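Protein Dok-7 (Mus musculus, PDB 3ML4) activates the receptor kinase MuSK as a dimeric cytoplasmic adaptor, driving synapse formation between nerve and muscle, and binds phosphoinositides through its PH domain. Local coordinates at residues 83-92 and 143-152. Residues are numbered along the deposited sequence; the frame is centred on the assembly and turned at random.
Sequences AIICLSQAVM and VLARDIPPTV
Pro-150 sits against Ile-85, Ala-83, Ala-90 and Met-92, so that its pyrrolidine ring is the hub where the hairpin 83-92 of the PH domain meets the hairpin 143-152 of the PTB domain. Around this ring, Ile-85, Ala-83 and Met-92 are buried and the packing is close. Its CB lies 3.9 Å from CG1 of Ile-85, the two side chains crossing at about a right angle, while its CG reaches CB of Ala-83 at 4.0 Å. A proline suits this place: the ring is compact, rigid and apolar, and it lacks an N-H that would need a partner. Ile-85 branches to serve two neighbours. CG1 stands beside its own backbone N (chi1 -53°) and carries CD1 along Pro-150 toward Ala-145, whereas CG2, anti to that nitrogen, meets CG2 of Val-152 at 4.0 Å. Cutting Ile-85 back to an alanine removes CG1, CG2 and CD1, and would probably leave Pro-150 and Val-152 without the partner they share and open a gap between the domains. Ala-90 is a small residue facing the two prolines, its CB 4.2 Å from CB of Pro-149. The long, flexible selenomethionine Met-92, bent at chi2 and chi3, can fold SE to 4.1 Å from both CB of Pro-149 and CD of Pro-150.

By contrast, the fit is looser at exposed Leu-87. It starts away from the PTB hairpin, but its CD2 turns back to 4.4 Å from CG1 of Val-152, whose branching offers one methyl to Ile-85 and the other to Leu-87. Ser-88, on the same turn, instead hydrogen-bonds to Asp-65 within the PH domain. With no hydrogen bond or salt bridge between the hairpins, this contact probably depends on complementary shape and on burying apolar surface from water.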
# COMPACT_ATOMS: atom_id res chain seq x y z
N ALA B 83 -3.09 21.20 1.69
CA ALA B 83 -2.62 20.61 2.93
C ALA B 83 -2.52 19.11 2.75
O ALA B 83 -3.48 18.45 2.36
CB ALA B 83 -3.57 20.95 4.06
N ILE B 84 -1.32 18.58 3.01
CA ILE B 84 -1.13 17.15 3.22
C ILE B 84 -1.18 16.95 4.72
O ILE B 84 -0.27 17.35 5.45
CB ILE B 84 0.20 16.64 2.60
CG1 ILE B 84 0.10 16.62 1.08
CG2 ILE B 84 0.54 15.23 3.10
CD1 ILE B 84 1.43 16.70 0.36
N ILE B 85 -2.29 16.38 5.18
CA ILE B 85 -2.53 16.18 6.60
C ILE B 85 -1.94 14.86 7.06
O ILE B 85 -2.19 13.81 6.46
CB ILE B 85 -4.03 16.23 6.94
CG1 ILE B 85 -4.66 17.52 6.38
CG2 ILE B 85 -4.25 16.13 8.46
CD1 ILE B 85 -6.13 17.42 6.13
N CYS B 86 -1.14 14.92 8.12
CA CYS B 86 -0.50 13.74 8.67
C CYS B 86 -0.81 13.64 10.16
O CYS B 86 -1.17 14.63 10.79
CB CYS B 86 1.01 13.80 8.45
SG CYS B 86 1.47 14.03 6.72
N LEU B 87 -0.65 12.43 10.71
CA LEU B 87 -0.84 12.23 12.15
C LEU B 87 0.05 13.17 12.96
O LEU B 87 -0.39 13.75 13.95
CB LEU B 87 -0.61 10.77 12.55
CG LEU B 87 -1.64 9.78 12.01
CD1 LEU B 87 -1.15 8.34 12.16
CD2 LEU B 87 -3.00 9.97 12.69
N SER B 88 1.30 13.33 12.51
CA SER B 88 2.26 14.22 13.15
C SER B 88 2.04 15.69 12.78
O SER B 88 1.69 16.51 13.63
CB SER B 88 3.70 13.80 12.83
OG SER B 88 3.87 13.53 11.45
N GLN B 89 2.23 16.00 11.50
CA GLN B 89 2.24 17.40 11.04
C GLN B 89 1.44 17.59 9.76
O GLN B 89 1.13 16.62 9.06
CB GLN B 89 3.69 17.87 10.81
CG GLN B 89 4.32 17.42 9.47
CD GLN B 89 5.05 16.08 9.54
OE1 GLN B 89 5.13 15.34 8.55
NE2 GLN B 89 5.60 15.77 10.71
N ALA B 90 1.13 18.84 9.45
CA ALA B 90 0.55 19.20 8.16
C ALA B 90 1.63 19.83 7.29
O ALA B 90 2.43 20.63 7.77
CB ALA B 90 -0.61 20.15 8.35
N VAL B 91 1.64 19.46 6.01
CA VAL B 91 2.58 20.04 5.05
C VAL B 91 1.80 20.95 4.11
O VAL B 91 0.91 20.49 3.40
CB VAL B 91 3.33 18.95 4.25
CG1 VAL B 91 4.17 19.57 3.14
CG2 VAL B 91 4.20 18.11 5.17
N MSE B 92 2.15 22.24 4.11
CA MSE B 92 1.43 23.23 3.30
C MSE B 92 2.14 23.53 1.99
O MSE B 92 3.29 23.95 1.97
CB MSE B 92 1.21 24.53 4.09
CG MSE B 92 0.47 24.36 5.43
SE MSE B 92 -1.25 23.43 5.30
CE MSE B 92 -2.25 24.70 4.20
N VAL B 143 -10.19 9.96 10.20
CA VAL B 143 -9.62 11.09 10.91
C VAL B 143 -10.57 12.28 10.87
O VAL B 143 -11.28 12.49 9.88
CB VAL B 143 -8.21 11.43 10.33
CG1 VAL B 143 -7.93 12.93 10.32
CG2 VAL B 143 -7.14 10.69 11.09
N LEU B 144 -10.61 13.03 11.96
CA LEU B 144 -11.24 14.34 11.97
C LEU B 144 -10.16 15.41 12.05
O LEU B 144 -9.18 15.24 12.78
CB LEU B 144 -12.24 14.47 13.14
CG LEU B 144 -13.70 14.16 12.79
CD1 LEU B 144 -14.54 13.95 14.04
CD2 LEU B 144 -14.31 15.26 11.92
N ALA B 145 -10.32 16.49 11.30
CA ALA B 145 -9.30 17.53 11.23
C ALA B 145 -9.88 18.94 11.33
O ALA B 145 -10.95 19.22 10.79
CB ALA B 145 -8.45 17.38 9.97
N ARG B 146 -9.13 19.81 12.00
CA ARG B 146 -9.57 21.17 12.31
C ARG B 146 -8.46 22.18 12.08
O ARG B 146 -7.27 21.83 12.13
CB ARG B 146 -9.93 21.28 13.79
CG ARG B 146 -11.39 21.19 14.10
CD ARG B 146 -11.60 21.46 15.58
NE ARG B 146 -11.64 22.89 15.86
CZ ARG B 146 -12.75 23.62 15.87
NH1 ARG B 146 -13.92 23.06 15.62
NH2 ARG B 146 -12.68 24.92 16.14
N ASP B 147 -8.87 23.43 11.90
CA ASP B 147 -7.99 24.60 11.87
C ASP B 147 -7.09 24.67 10.64
O ASP B 147 -7.07 23.77 9.79
CB ASP B 147 -7.13 24.71 13.15
CG ASP B 147 -7.92 24.44 14.43
OD1 ASP B 147 -9.16 24.59 14.43
OD2 ASP B 147 -7.28 24.08 15.44
N ILE B 148 -6.38 25.78 10.54
CA ILE B 148 -5.32 25.95 9.57
C ILE B 148 -4.10 26.37 10.38
O ILE B 148 -4.19 27.32 11.15
CB ILE B 148 -5.69 27.01 8.51
CG1 ILE B 148 -6.94 26.59 7.74
CG2 ILE B 148 -4.52 27.22 7.54
CD1 ILE B 148 -7.74 27.74 7.13
N PRO B 149 -2.99 25.62 10.26
CA PRO B 149 -2.87 24.39 9.45
C PRO B 149 -3.58 23.21 10.14
O PRO B 149 -3.54 23.12 11.36
CB PRO B 149 -1.36 24.15 9.38
CG PRO B 149 -0.81 24.79 10.60
CD PRO B 149 -1.73 25.94 10.95
N PRO B 150 -4.24 22.34 9.36
CA PRO B 150 -5.05 21.26 9.95
C PRO B 150 -4.28 20.37 10.92
O PRO B 150 -3.16 19.95 10.62
CB PRO B 150 -5.51 20.46 8.73
CG PRO B 150 -5.44 21.41 7.60
CD PRO B 150 -4.27 22.29 7.89
N THR B 151 -4.89 20.11 12.07
CA THR B 151 -4.36 19.16 13.05
C THR B 151 -5.38 18.07 13.32
O THR B 151 -6.58 18.32 13.30
CB THR B 151 -3.96 19.84 14.38
OG1 THR B 151 -5.09 20.50 14.94
CG2 THR B 151 -2.84 20.84 14.17
N VAL B 152 -4.89 16.86 13.58
CA VAL B 152 -5.74 15.69 13.81
C VAL B 152 -6.26 15.69 15.24
O VAL B 152 -5.48 15.69 16.20
CB VAL B 152 -4.97 14.37 13.51
CG1 VAL B 152 -5.73 13.13 14.00
CG2 VAL B 152 -4.68 14.26 12.02